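Local coordinates for protein transcriptional regulator, LacI family (Arthrobacter sp., PDB 4RKQ) that probably regulates transcription as a LacI-family regulator whose periplasmic-binding-protein-like domain is expected to bind a sugar or related effector, at residues A[120-125]-A[280-285]; A[132-137]-A[200-205]. All blocks are in the same frame, centred on the assembly; numbering follows the deposited sequence.

Contact 1. Residues A[120-125]-A[280-285]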
loop_
_atom_site.group_PDB
_atom_site.type_symbol
_atom_site.label_atom_id
_atom_site.label_comp_id
_atom_site.label_asym_id
_atom_site.label_seq_id
_atom_site.Cartn_x
_atom_site.Cartn_y
_atom_site.Cartn_z
ATOM N N VAL A 120 -21.047 -14.620 -7.554
ATOM C CA VAL A 120 -21.820 -15.818 -7.249
ATOM C C VAL A 120 -21.952 -16.733 -8.488
ATOM O O VAL A 120 -21.810 -17.938 -8.378
ATOM C CB VAL A 120 -23.191 -15.450 -6.650
ATOM C CG1 VAL A 120 -24.051 -16.694 -6.457
ATOM C CG2 VAL A 120 -22.985 -14.808 -5.280
ATOM N N ALA A 121 -22.132 -16.143 -9.665
ATOM C CA ALA A 121 -22.233 -16.911 -10.905
ATOM C C ALA A 121 -21.018 -17.752 -11.148
ATOM O O ALA A 121 -21.129 -18.870 -11.656
ATOM C CB ALA A 121 -22.464 -16.001 -12.083
ATOM N N GLN A 122 -19.852 -17.212 -10.808
ATOM C CA GLN A 122 -18.620 -17.939 -11.020
ATOM C C GLN A 122 -18.600 -19.166 -10.158
ATOM O O GLN A 122 -18.191 -20.242 -10.605
ATOM C CB GLN A 122 -17.382 -17.078 -10.713
ATOM C CG GLN A 122 -16.080 -17.873 -10.679
ATOM C CD GLN A 122 -15.714 -18.498 -12.019
ATOM O OE1 GLN A 122 -16.004 -17.939 -13.075
ATOM N NE2 GLN A 122 -15.041 -19.649 -11.974
ATOM N N LEU A 123 -19.019 -19.017 -8.910
ATOM C CA LEU A 123 -19.017 -20.164 -7.990
ATOM C C LEU A 123 -20.070 -21.211 -8.414
ATOM O O LEU A 123 -19.811 -22.420 -8.387
ATOM C CB LEU A 123 -19.234 -19.715 -6.563
ATOM C CG LEU A 123 -18.098 -18.833 -6.017
ATOM C CD1 LEU A 123 -18.337 -18.498 -4.559
ATOM C CD2 LEU A 123 -16.742 -19.497 -6.158
ATOM N N MET A 124 -21.229 -20.748 -8.862
ATOM C CA MET A 124 -22.255 -21.666 -9.380
ATOM C C MET A 124 -21.768 -22.435 -10.596
ATOM O O MET A 124 -21.962 -23.642 -10.680
ATOM C CB MET A 124 -23.532 -20.917 -9.742
ATOM C CG MET A 124 -24.243 -20.292 -8.573
ATOM S SD MET A 124 -24.820 -21.364 -7.255
ATOM C CE MET A 124 -23.562 -21.361 -6.042
ATOM N N ASP A 125 -21.120 -21.741 -11.527
ATOM C CA ASP A 125 -20.586 -22.379 -12.727
ATOM C C ASP A 125 -19.635 -23.501 -12.384
ATOM O O ASP A 125 -19.625 -24.514 -13.056
ATOM C CB ASP A 125 -19.849 -21.380 -13.629
ATOM C CG ASP A 125 -20.774 -20.319 -14.218
ATOM O OD1 ASP A 125 -22.016 -20.395 -14.023
ATOM O OD2 ASP A 125 -20.245 -19.389 -14.862
ATOM N N LEU A 280 -15.252 -9.202 -13.171
ATOM C CA LEU A 280 -14.551 -10.390 -12.624
ATOM C C LEU A 280 -13.203 -10.582 -13.293
ATOM O O LEU A 280 -13.131 -10.728 -14.505
ATOM C CB LEU A 280 -15.415 -11.637 -12.815
ATOM C CG LEU A 280 -14.829 -12.969 -12.366
ATOM C CD1 LEU A 280 -14.439 -12.981 -10.887
ATOM C CD2 LEU A 280 -15.813 -14.072 -12.710
ATOM N N VAL A 281 -12.135 -10.558 -12.509
ATOM C CA VAL A 281 -10.791 -10.836 -13.004
ATOM C C VAL A 281 -10.404 -12.226 -12.493
ATOM O O VAL A 281 -10.237 -12.461 -11.272
ATOM C CB VAL A 281 -9.786 -9.767 -12.549
ATOM C CG1 VAL A 281 -8.381 -10.098 -13.038
ATOM C CG2 VAL A 281 -10.238 -8.404 -13.038
ATOM N N LEU A 282 -10.332 -13.172 -13.422
ATOM C CA LEU A 282 -10.045 -14.562 -13.105
ATOM C C LEU A 282 -8.552 -14.784 -13.063
ATOM O O LEU A 282 -7.865 -14.541 -14.034
ATOM C CB LEU A 282 -10.654 -15.495 -14.154
ATOM C CG LEU A 282 -12.193 -15.515 -14.123
ATOM C CD1 LEU A 282 -12.762 -16.463 -15.174
ATOM C CD2 LEU A 282 -12.705 -15.885 -12.741
ATOM N N ARG A 283 -8.070 -15.275 -11.937
ATOM C CA ARG A 283 -6.649 -15.570 -11.813
ATOM C C ARG A 283 -6.516 -17.030 -11.423
ATOM O O ARG A 283 -7.115 -17.873 -12.060
ATOM C CB ARG A 283 -5.998 -14.581 -10.846
ATOM C CG ARG A 283 -6.005 -13.153 -11.395
ATOM C CD ARG A 283 -4.959 -12.287 -10.700
ATOM N NE ARG A 283 -5.114 -10.863 -10.987
ATOM C CZ ARG A 283 -5.507 -9.925 -10.114
ATOM N NH1 ARG A 283 -5.824 -10.213 -8.838
ATOM N NH2 ARG A 283 -5.585 -8.668 -10.523
ATOM N N GLU A 284 -5.788 -17.355 -10.379
ATOM C CA GLU A 284 -5.606 -18.745 -10.046
ATOM C C GLU A 284 -6.465 -19.282 -8.940
ATOM O O GLU A 284 -6.456 -20.483 -8.712
ATOM C CB GLU A 284 -4.131 -19.014 -9.688
ATOM C CG GLU A 284 -3.168 -18.652 -10.798
ATOM C CD GLU A 284 -1.721 -18.688 -10.341
ATOM O OE1 GLU A 284 -1.461 -18.582 -9.114
ATOM O OE2 GLU A 284 -0.845 -18.845 -11.215
ATOM N N SER A 285 -7.212 -18.435 -8.218
ATOM C CA SER A 285 -7.912 -18.925 -7.025
ATOM C C SER A 285 -9.333 -19.380 -7.357
ATOM O O SER A 285 -10.097 -19.722 -6.478
ATOM C CB SER A 285 -7.907 -17.909 -5.891
ATOM O OG SER A 285 -8.685 -16.803 -6.269
#
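A small, partly buried van der Waals contact joins the last turns of helix 112-125 to the end of strand 273-281 and the loop after it, with Gln122 set against Leu280 and Leu282. No hydrogen bond spans the two segments, which bury 106 Å² between them. Leu280 sends CD2 to the root of the glutamine, 3.9 Å from Gln122 CB, and the same methyl reaches the amide oxygen, Gln122 OE1, also at 3.9 Å. The two side chains cross at about a right angle. Leu282 comes to the amide end, its CD2 lying 4.1 Å from Gln122 CD. A bend at chi2 (64°) turns the amide of Gln122 back from a fully extended course, and OE1 ends close to both Leu280 CD2 and Leu282 CD2. In the two-lobed periplasmic-binding-protein-like fold, the helix packs here on the sheet of one lobe: Gln122 and Leu123 both touch Ile224 of strand 222-225, and Leu280 touches Met242 of strand 240-243. Beyond Leu282 the chain is fastened by polar bonds, with Arg283 N bonded to Ser240 OG and Ser285 OG to the backbone of Val223 and Ser240.

Contact 2. Residues A[132-137]-A[200-205]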
loop_
_atom_site.group_PDB
_atom_site.type_symbol
_atom_site.label_atom_id
_atom_site.label_comp_id
_atom_site.label_asym_id
_atom_site.label_seq_id
_atom_site.Cartn_x
_atom_site.Cartn_y
_atom_site.Cartn_z
ATOM N N ALA A 132 -19.315 -19.674 1.422
ATOM C CA ALA A 132 -19.272 -18.809 2.611
ATOM C C ALA A 132 -18.931 -17.405 2.171
ATOM O O ALA A 132 -18.231 -17.238 1.184
ATOM C CB ALA A 132 -18.278 -19.315 3.619
ATOM N N TYR A 133 -19.517 -16.411 2.838
ATOM C CA TYR A 133 -19.212 -14.993 2.557
ATOM C C TYR A 133 -18.576 -14.486 3.820
ATOM O O TYR A 133 -19.110 -14.677 4.886
ATOM C CB TYR A 133 -20.458 -14.152 2.247
ATOM C CG TYR A 133 -20.109 -12.683 2.098
ATOM C CD1 TYR A 133 -19.332 -12.236 1.046
ATOM C CD2 TYR A 133 -20.519 -11.758 3.051
ATOM C CE1 TYR A 133 -18.980 -10.887 0.933
ATOM C CE2 TYR A 133 -20.194 -10.421 2.938
ATOM C CZ TYR A 133 -19.433 -9.986 1.891
ATOM O OH TYR A 133 -19.118 -8.643 1.830
ATOM N N LEU A 134 -17.425 -13.859 3.686
ATOM C CA LEU A 134 -16.730 -13.315 4.816
ATOM C C LEU A 134 -16.914 -11.799 4.776
ATOM O O LEU A 134 -16.437 -11.131 3.888
ATOM C CB LEU A 134 -15.255 -13.711 4.745
ATOM C CG LEU A 134 -14.353 -12.913 5.688
ATOM C CD1 LEU A 134 -14.749 -13.110 7.140
ATOM C CD2 LEU A 134 -12.929 -13.319 5.416
ATOM N N GLU A 135 -17.549 -11.278 5.808
ATOM C CA GLU A 135 -18.000 -9.899 5.873
ATOM C C GLU A 135 -17.006 -9.123 6.730
ATOM O O GLU A 135 -16.487 -9.652 7.683
ATOM C CB GLU A 135 -19.379 -9.920 6.571
ATOM C CG GLU A 135 -20.006 -8.597 6.939
ATOM C CD GLU A 135 -20.461 -7.849 5.719
ATOM O OE1 GLU A 135 -19.584 -7.509 4.907
ATOM O OE2 GLU A 135 -21.679 -7.602 5.571
ATOM N N ALA A 136 -16.816 -7.842 6.453
ATOM C CA ALA A 136 -16.011 -6.993 7.342
ATOM C C ALA A 136 -16.966 -6.424 8.418
ATOM O O ALA A 136 -17.996 -5.814 8.081
ATOM C CB ALA A 136 -15.404 -5.875 6.541
ATOM N N GLY A 137 -16.650 -6.626 9.683
ATOM C CA GLY A 137 -17.478 -6.066 10.758
ATOM C C GLY A 137 -17.315 -6.823 12.056
ATOM O O GLY A 137 -16.303 -7.487 12.289
ATOM N N ASP A 200 -10.133 -7.842 -1.136
ATOM C CA ASP A 200 -8.839 -8.539 -1.384
ATOM C C ASP A 200 -7.931 -8.705 -0.174
ATOM O O ASP A 200 -7.307 -9.743 -0.024
ATOM C CB ASP A 200 -8.035 -7.862 -2.488
ATOM C CG ASP A 200 -8.647 -8.025 -3.892
ATOM O OD1 ASP A 200 -9.617 -8.775 -4.031
ATOM O OD2 ASP A 200 -8.115 -7.384 -4.851
ATOM N N LEU A 201 -7.822 -7.689 0.676
ATOM C CA LEU A 201 -7.011 -7.807 1.867
ATOM C C LEU A 201 -7.527 -8.956 2.755
ATOM O O LEU A 201 -6.743 -9.801 3.227
ATOM C CB LEU A 201 -7.062 -6.504 2.650
ATOM C CG LEU A 201 -6.276 -6.518 3.942
ATOM C CD1 LEU A 201 -4.828 -6.793 3.651
ATOM C CD2 LEU A 201 -6.473 -5.218 4.730
ATOM N N MET A 202 -8.846 -8.998 2.964
ATOM C CA MET A 202 -9.436 -10.109 3.734
ATOM C C MET A 202 -9.229 -11.432 2.974
ATOM O O MET A 202 -8.922 -12.443 3.568
ATOM C CB MET A 202 -10.914 -9.823 4.079
ATOM C CG MET A 202 -11.119 -8.643 5.069
ATOM S SD MET A 202 -12.830 -8.382 5.574
ATOM C CE MET A 202 -12.917 -9.559 6.902
ATOM N N ALA A 203 -9.357 -11.413 1.644
ATOM C CA ALA A 203 -9.120 -12.620 0.868
ATOM C C ALA A 203 -7.713 -13.176 1.013
ATOM O O ALA A 203 -7.538 -14.386 1.042
ATOM C CB ALA A 203 -9.464 -12.426 -0.608
ATOM N N ALA A 204 -6.718 -12.319 1.141
ATOM C CA ALA A 204 -5.348 -12.789 1.354
ATOM C C ALA A 204 -5.277 -13.571 2.637
ATOM O O ALA A 204 -4.561 -14.565 2.736
ATOM C CB ALA A 204 -4.377 -11.620 1.372
ATOM N N GLY A 205 -6.025 -13.149 3.640
ATOM C CA GLY A 205 -6.072 -13.882 4.886
ATOM C C GLY A 205 -6.773 -15.250 4.740
ATOM O O GLY A 205 -6.382 -16.248 5.365
#
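Met202 reaches from the first turn of helix 200-212 to the strand end at Leu134, Glu135 and Ala136, and its thioether makes every close approach of this buried contact. Its CG stands anti to the carbonyl carbon, and the chain then runs extended through chi2 before bending at chi3 (84°). That last bend separates the roles of sulfur and methyl. SD lies beside the alanine, 3.7 Å from Ala136 CB, while CE swings over to the leucine, 3.8 Å from Leu134 CG.

Leu134 meets the methyl with its branch point and both arms: CD1 and CD2 are each 4.0 Å from Met202 CE. The leucine, its CG turned opposite the backbone N (chi1 166°), holds its branch out toward the helix and crosses the methionine chain at a slant. CE also packs 3.7 Å from the backbone oxygen Glu135 O, a van der Waals approach with no hydrogen bond.

The side chain of Glu135 leaves the strand on the face turned from the helix. There Glu135 OE1 is hydrogen-bonded to Thr149 OG1 and has two weak bonds, from Tyr133 OH and Ala136 N, so this buried carboxylate oxygen has three polar partners.

The axes of strand 132-136 and helix 200-205 approach to 9.7 Å at 124°, as a helix covers one face of a Rossmann-like alpha/beta sheet. Strand 131-136 runs parallel between strands 194-197 and 166-171, and Leu134 also touches Ile169 and Ala171 of the latter. Ala178 of helix 175-188 packs on both Leu134 and Met202, joining that helix to the same face, while helix 150-161 covers Tyr133 on the other.

In the fold
From the N terminus the chain first builds strands 17-22 to 106-110, then enters helix 112-125, the first partner of contact 1, and, after a short connection, strand 131-136, the first partner of contact 2. Contact 2 closes the shorter loop when helix 200-212 returns to that strand after helix 150-161, strand 166-171, helix 175-188 and strand 194-197. Contact 1 closes only at 280-285, after strands 222-225 and 240-243 and helix 246-262, so contact 2 is nested inside it. Their centres lie about 16 Å apart and they do not touch. Both reach the same sheet: contact 1 ties helix 112-125 to the C-terminal strand region, and contact 2 fastens helix 200-212 to strand 131-136.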